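PDB 4F3V: ESX-1 secretion system protein EccA1 from Mycobacterium tuberculosis, which probably supplies energy, through ATP hydrolysis, for the export of virulence factors by the ESX-1 type VII secretion system, this chain being the ATPase's N-terminal TPR domain. Local coordinates for residues Val143-Gly146 against Thr152-Ile155; Asp156-Ala161 against Gly171-Ala176. All blocks are in the same frame, centred on the assembly; numbering follows the deposited sequence.

Contact 1: residues Val143-Gly146 against Thr152-Ile155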
ATOM      1  N   VAL A 143      -5.943   2.156  -3.597  1.00 14.76           N
ATOM      2  CA  VAL A 143      -5.589   1.819  -2.224  1.00 14.32           C
ATOM      3  C   VAL A 143      -6.369   2.669  -1.204  1.00 14.08           C
ATOM      4  O   VAL A 143      -6.935   2.140  -0.258  1.00 13.99           O
ATOM      5  CB  VAL A 143      -4.056   1.942  -1.955  1.00 13.92           C
ATOM      6  CG1 VAL A 143      -3.778   1.923  -0.468  1.00 13.55           C
ATOM      7  CG2 VAL A 143      -3.262   0.842  -2.680  1.00 14.01           C
ATOM      8  N   VAL A 144      -6.395   3.988  -1.408  1.00 13.90           N
ATOM      9  CA  VAL A 144      -7.063   4.898  -0.500  1.00 13.95           C
ATOM     10  C   VAL A 144      -8.582   4.669  -0.489  1.00 14.44           C
ATOM     11  O   VAL A 144      -9.210   4.536   0.593  1.00 14.16           O
ATOM     12  CB  VAL A 144      -6.737   6.370  -0.840  1.00 14.28           C
ATOM     13  CG1 VAL A 144      -7.502   7.360   0.071  1.00 13.94           C
ATOM     14  CG2 VAL A 144      -5.235   6.597  -0.776  1.00 13.62           C
ATOM     15  N   TYR A 145      -9.172   4.611  -1.682  1.00 14.58           N
ATOM     16  CA  TYR A 145     -10.609   4.385  -1.811  1.00 14.95           C
ATOM     17  C   TYR A 145     -10.985   2.996  -1.236  1.00 14.92           C
ATOM     18  O   TYR A 145     -12.018   2.851  -0.575  1.00 15.19           O
ATOM     19  CB  TYR A 145     -11.060   4.504  -3.289  1.00 15.09           C
ATOM     20  CG  TYR A 145     -11.142   5.930  -3.834  1.00 15.74           C
ATOM     21  CD1 TYR A 145     -11.767   6.960  -3.113  1.00 16.07           C
ATOM     22  CD2 TYR A 145     -10.663   6.230  -5.098  1.00 16.58           C
ATOM     23  CE1 TYR A 145     -11.838   8.253  -3.609  1.00 16.80           C
ATOM     24  CE2 TYR A 145     -10.755   7.506  -5.618  1.00 16.77           C
ATOM     25  CZ  TYR A 145     -11.359   8.507  -4.886  1.00 17.14           C
ATOM     26  OH  TYR A 145     -11.404   9.744  -5.438  1.00 17.61           O
ATOM     27  N   GLY A 146     -10.150   1.990  -1.481  1.00 14.58           N
ATOM     28  CA  GLY A 146     -10.423   0.628  -0.976  1.00 14.96           C
ATOM     29  C   GLY A 146     -10.432   0.603   0.534  1.00 15.47           C
ATOM     30  O   GLY A 146     -11.282  -0.063   1.151  1.00 15.44           O
ATOM     31  N   THR A 152     -16.992   1.634  -5.810  1.00 17.93           N
ATOM     32  CA  THR A 152     -17.226   2.200  -7.134  1.00 19.04           C
ATOM     33  C   THR A 152     -16.090   3.184  -7.533  1.00 18.64           C
ATOM     34  O   THR A 152     -15.720   3.244  -8.691  1.00 18.31           O
ATOM     35  CB  THR A 152     -18.595   2.889  -7.206  1.00 19.76           C
ATOM     36  OG1 THR A 152     -18.724   3.779  -6.085  1.00 20.92           O
ATOM     37  CG2 THR A 152     -19.718   1.847  -7.123  1.00 19.91           C
ATOM     38  N   ASP A 153     -15.502   3.892  -6.563  1.00 18.67           N
ATOM     39  CA  ASP A 153     -14.371   4.803  -6.860  1.00 18.79           C
ATOM     40  C   ASP A 153     -13.107   3.970  -7.183  1.00 18.21           C
ATOM     41  O   ASP A 153     -12.320   4.336  -8.073  1.00 17.78           O
ATOM     42  CB  ASP A 153     -14.118   5.752  -5.693  1.00 19.08           C
ATOM     43  CG  ASP A 153     -15.261   6.737  -5.473  1.00 21.24           C
ATOM     44  OD1 ASP A 153     -15.745   7.296  -6.473  1.00 22.68           O
ATOM     45  OD2 ASP A 153     -15.654   6.979  -4.301  1.00 21.26           O
ATOM     46  N   VAL A 154     -12.937   2.835  -6.498  1.00 17.54           N
ATOM     47  CA  VAL A 154     -11.869   1.908  -6.833  1.00 17.14           C
ATOM     48  C   VAL A 154     -11.976   1.513  -8.302  1.00 17.94           C
ATOM     49  O   VAL A 154     -11.024   1.657  -9.056  1.00 17.11           O
ATOM     50  CB  VAL A 154     -11.880   0.650  -5.939  1.00 17.87           C
ATOM     51  CG1 VAL A 154     -10.962  -0.427  -6.529  1.00 17.71           C
ATOM     52  CG2 VAL A 154     -11.460   1.007  -4.503  1.00 16.68           C
ATOM     53  N   ILE A 155     -13.145   1.053  -8.711  1.00 18.96           N
ATOM     54  CA  ILE A 155     -13.345   0.613 -10.090  1.00 20.49           C
ATOM     55  C   ILE A 155     -13.044   1.763 -11.079  1.00 21.61           C
ATOM     56  O   ILE A 155     -12.330   1.569 -12.059  1.00 20.76           O
ATOM     57  CB  ILE A 155     -14.754   0.026 -10.297  1.00 21.13           C
ATOM     58  CG1 ILE A 155     -14.868  -1.312  -9.524  1.00 21.64           C
ATOM     59  CG2 ILE A 155     -15.081  -0.101 -11.794  1.00 21.88           C
ATOM     60  CD1 ILE A 155     -16.259  -1.903  -9.413  1.00 21.04           C
TER
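Tyr-145 and Asp-153 meet where helix 134-147 turns back into helix 151-158, the corner of a helical hairpin in this TPR-type domain. Along 143-146, Val-144 takes no part across the contact and packs instead on Met-122 and Leu-125 of helix 118-125. Tyr-145 then makes the largest single contribution. Its CG stands beside the backbone N, anti to the carbonyl carbon (chi1 -75°), which sends the ring outward from its own helix with one face presented to Asp-153. CB of Asp-153 sits over the centre of that face, 3.5 Å from the Tyr-145 ring centroid and 12° off the ring normal, a CH-pi contact. The carboxylate continues past the ring toward its CD1 and CE1 side, its plane tilted 38° from that of the ring, and OD2 forms a salt bridge with Arg-150 in the connecting loop. Arg-150 also touches Tyr-145, so the loop residue meets both side chains of the CH-pi pair. Nearer the backbone, Tyr-145 CB lies 3.7 Å from Val-154 CG2. The same methyl comes within 3.4 Å of Gly-146 N, against the backbone near the end of helix 134-147. Beyond this corner, Val-154 reaches Ala-180 of helix 167-183, while Tyr-145 leans on Met-122 of helix 118-125, which places the hairpin between its preceding and following helices.

Contact 2: residues Asp156-Ala161 against Gly171-Ala176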
ATOM      1  N   ASP A 156     -13.532   2.967 -10.791  1.00 23.61           N
ATOM      2  CA  ASP A 156     -13.201   4.117 -11.641  1.00 25.57           C
ATOM      3  C   ASP A 156     -11.689   4.291 -11.864  1.00 24.00           C
ATOM      4  O   ASP A 156     -11.256   4.628 -12.973  1.00 23.87           O
ATOM      5  CB  ASP A 156     -13.737   5.442 -11.056  1.00 28.86           C
ATOM      6  CG  ASP A 156     -14.914   5.975 -11.822  1.00 34.45           C
ATOM      7  OD1 ASP A 156     -15.910   5.225 -12.001  1.00 36.88           O
ATOM      8  OD2 ASP A 156     -14.838   7.154 -12.238  1.00 41.94           O
ATOM      9  N   GLN A 157     -10.907   4.110 -10.802  1.00 21.05           N
ATOM     10  CA  GLN A 157      -9.449   4.244 -10.894  1.00 20.78           C
ATOM     11  C   GLN A 157      -8.730   3.124 -11.663  1.00 21.45           C
ATOM     12  O   GLN A 157      -7.726   3.366 -12.320  1.00 21.45           O
ATOM     13  CB  GLN A 157      -8.852   4.345  -9.491  1.00 19.76           C
ATOM     14  CG  GLN A 157      -9.243   5.625  -8.776  1.00 19.70           C
ATOM     15  CD  GLN A 157      -8.701   6.866  -9.494  1.00 20.11           C
ATOM     16  OE1 GLN A 157      -7.581   6.865  -9.945  1.00 20.99           O
ATOM     17  NE2 GLN A 157      -9.485   7.909  -9.584  1.00 19.89           N
ATOM     18  N   VAL A 158      -9.239   1.903 -11.593  1.00 21.83           N
ATOM     19  CA  VAL A 158      -8.501   0.763 -12.150  1.00 22.25           C
ATOM     20  C   VAL A 158      -9.097   0.208 -13.436  1.00 24.53           C
ATOM     21  O   VAL A 158      -8.483  -0.666 -14.064  1.00 25.12           O
ATOM     22  CB  VAL A 158      -8.382  -0.382 -11.135  1.00 21.27           C
ATOM     23  CG1 VAL A 158      -7.646   0.093  -9.886  1.00 20.25           C
ATOM     24  CG2 VAL A 158      -9.756  -0.978 -10.803  1.00 20.79           C
ATOM     25  N   LYS A 159     -10.255   0.726 -13.857  1.00 25.92           N
ATOM     26  CA  LYS A 159     -10.963   0.153 -15.011  1.00 28.33           C
ATOM     27  C   LYS A 159     -10.150   0.260 -16.292  1.00 30.72           C
ATOM     28  O   LYS A 159     -10.352  -0.516 -17.209  1.00 31.12           O
ATOM     29  CB  LYS A 159     -12.345   0.776 -15.204  1.00 29.45           C
ATOM     30  CG  LYS A 159     -12.362   2.284 -15.474  1.00 30.19           C
ATOM     31  CD  LYS A 159     -13.805   2.797 -15.632  1.00 30.62           C
ATOM     32  CE  LYS A 159     -13.900   4.327 -15.660  1.00 30.67           C
ATOM     33  NZ  LYS A 159     -15.344   4.735 -15.670  1.00 29.97           N
ATOM     34  N   SER A 160      -9.236   1.223 -16.333  1.00 32.61           N
ATOM     35  CA  SER A 160      -8.315   1.455 -17.446  1.00 36.44           C
ATOM     36  C   SER A 160      -7.011   0.637 -17.418  1.00 37.91           C
ATOM     37  O   SER A 160      -6.105   0.912 -18.209  1.00 41.59           O
ATOM     38  CB  SER A 160      -7.874   2.937 -17.384  1.00 38.40           C
ATOM     39  OG  SER A 160      -7.190   3.209 -16.148  1.00 38.67           O
ATOM     40  N   ALA A 161      -6.882  -0.315 -16.499  1.00 35.92           N
ATOM     41  CA  ALA A 161      -5.588  -0.924 -16.206  1.00 36.19           C
ATOM     42  C   ALA A 161      -5.037  -1.756 -17.367  1.00 38.15           C
ATOM     43  O   ALA A 161      -3.839  -2.003 -17.437  1.00 37.11           O
ATOM     44  CB  ALA A 161      -5.682  -1.761 -14.942  1.00 33.92           C
ATOM     45  N   GLY A 171      -1.773  -6.066 -13.152  1.00 25.19           N
ATOM     46  CA  GLY A 171      -2.251  -7.250 -12.445  1.00 23.83           C
ATOM     47  C   GLY A 171      -2.836  -6.930 -11.081  1.00 22.30           C
ATOM     48  O   GLY A 171      -3.934  -7.403 -10.752  1.00 21.05           O
ATOM     49  N   ALA A 172      -2.110  -6.131 -10.284  1.00 21.50           N
ATOM     50  CA  ALA A 172      -2.636  -5.687  -8.986  1.00 20.64           C
ATOM     51  C   ALA A 172      -3.981  -4.951  -9.148  1.00 19.87           C
ATOM     52  O   ALA A 172      -4.909  -5.114  -8.337  1.00 19.01           O
ATOM     53  CB  ALA A 172      -1.627  -4.800  -8.259  1.00 20.58           C
ATOM     54  N   ALA A 173      -4.073  -4.134 -10.191  1.00 20.25           N
ATOM     55  CA  ALA A 173      -5.275  -3.390 -10.476  1.00 19.85           C
ATOM     56  C   ALA A 173      -6.461  -4.319 -10.749  1.00 19.82           C
ATOM     57  O   ALA A 173      -7.588  -4.014 -10.342  1.00 20.11           O
ATOM     58  CB  ALA A 173      -5.047  -2.469 -11.660  1.00 20.96           C
ATOM     59  N   GLY A 174      -6.203  -5.420 -11.449  1.00 19.84           N
ATOM     60  CA  GLY A 174      -7.191  -6.469 -11.671  1.00 19.88           C
ATOM     61  C   GLY A 174      -7.670  -7.092 -10.367  1.00 18.89           C
ATOM     62  O   GLY A 174      -8.859  -7.341 -10.202  1.00 19.28           O
ATOM     63  N   VAL A 175      -6.751  -7.308  -9.428  1.00 18.35           N
ATOM     64  CA  VAL A 175      -7.140  -7.726  -8.084  1.00 17.64           C
ATOM     65  C   VAL A 175      -8.062  -6.694  -7.420  1.00 17.25           C
ATOM     66  O   VAL A 175      -9.119  -7.047  -6.869  1.00 16.95           O
ATOM     67  CB  VAL A 175      -5.919  -7.994  -7.190  1.00 17.78           C
ATOM     68  CG1 VAL A 175      -6.394  -8.418  -5.790  1.00 17.36           C
ATOM     69  CG2 VAL A 175      -5.034  -9.082  -7.810  1.00 18.02           C
ATOM     70  N   ALA A 176      -7.690  -5.409  -7.484  1.00 17.76           N
ATOM     71  CA  ALA A 176      -8.551  -4.350  -6.899  1.00 17.86           C
ATOM     72  C   ALA A 176      -9.930  -4.312  -7.537  1.00 17.92           C
ATOM     73  O   ALA A 176     -10.947  -4.145  -6.840  1.00 18.42           O
ATOM     74  CB  ALA A 176      -7.880  -2.975  -6.964  1.00 17.68           C
TER
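Val-158 and Ala-161 converge on one small side chain, the CB of Ala-173, as the chain leaves helix 151-158 and prepares to return along helix 167-183. Val-158 directs its CB at the opposing helix, 4.0 Å from Ala-173 CB. With chi1 at -60°, CG1 stands anti to the carbonyl carbon, close to Ala-173, and reaches on along the facing helix to within 4.2 Å of Ala-176 CB, whereas CG2 is wedged between the backbone N and the carbonyl carbon and rests 3.8 Å from Ala-173 O. The valine thus spans one turn of its partner, touching two residues three positions apart. It also touches Ala-142 of helix 134-147, so this side chain meets residues of two other helices.

Such close approach of successive antiparallel helices through alanine positions is in keeping with the tetratricopeptide-repeat character of this domain, in which short helices stack in a right-handed superhelix. Here the CA atoms of Val-158 and Ala-173 come within 5.5 Å of each other.

Further along, a type I beta turn from Val-158 to Ala-161 reverses the chain and is closed by the bond from Ala-161 N to Val-158 O, 2.9 Å long. The turn brings both apolar side chains round to the same partner. Ala-161 CB ends 3.4 Å from Ala-173 CB, a tighter carbon pair than usual. At the middle of the turn, Lys-159 points away from helix 167-183, its chain extended beyond CB, and makes a long salt bridge with Asp-156. Trp-164, in the loop that follows, packs on Ala-173 and makes a weak hydrogen bond with Ser-160 OG.

How the contacts relate
Helix 151-158 serves both contacts, offering its early residues to the helix before it in contact 1 and its last turn, with the beta turn that follows, to helix 167-183 in contact 2. Their centres lie about 10 Å apart, and the two run in series along the chain. Contact 1 is partly buried and mixes chemistries: an aromatic face, a charged side chain and a valine. Contact 2 is buried where it touches and depends on small aliphatic groups, its charged residues lying off the interface. The two merge where Val-154 CG1 packs 3.7 Å from Ala-176 O, and again where Tyr-145 CE2 lies 4.0 Å from Gln-157 CG.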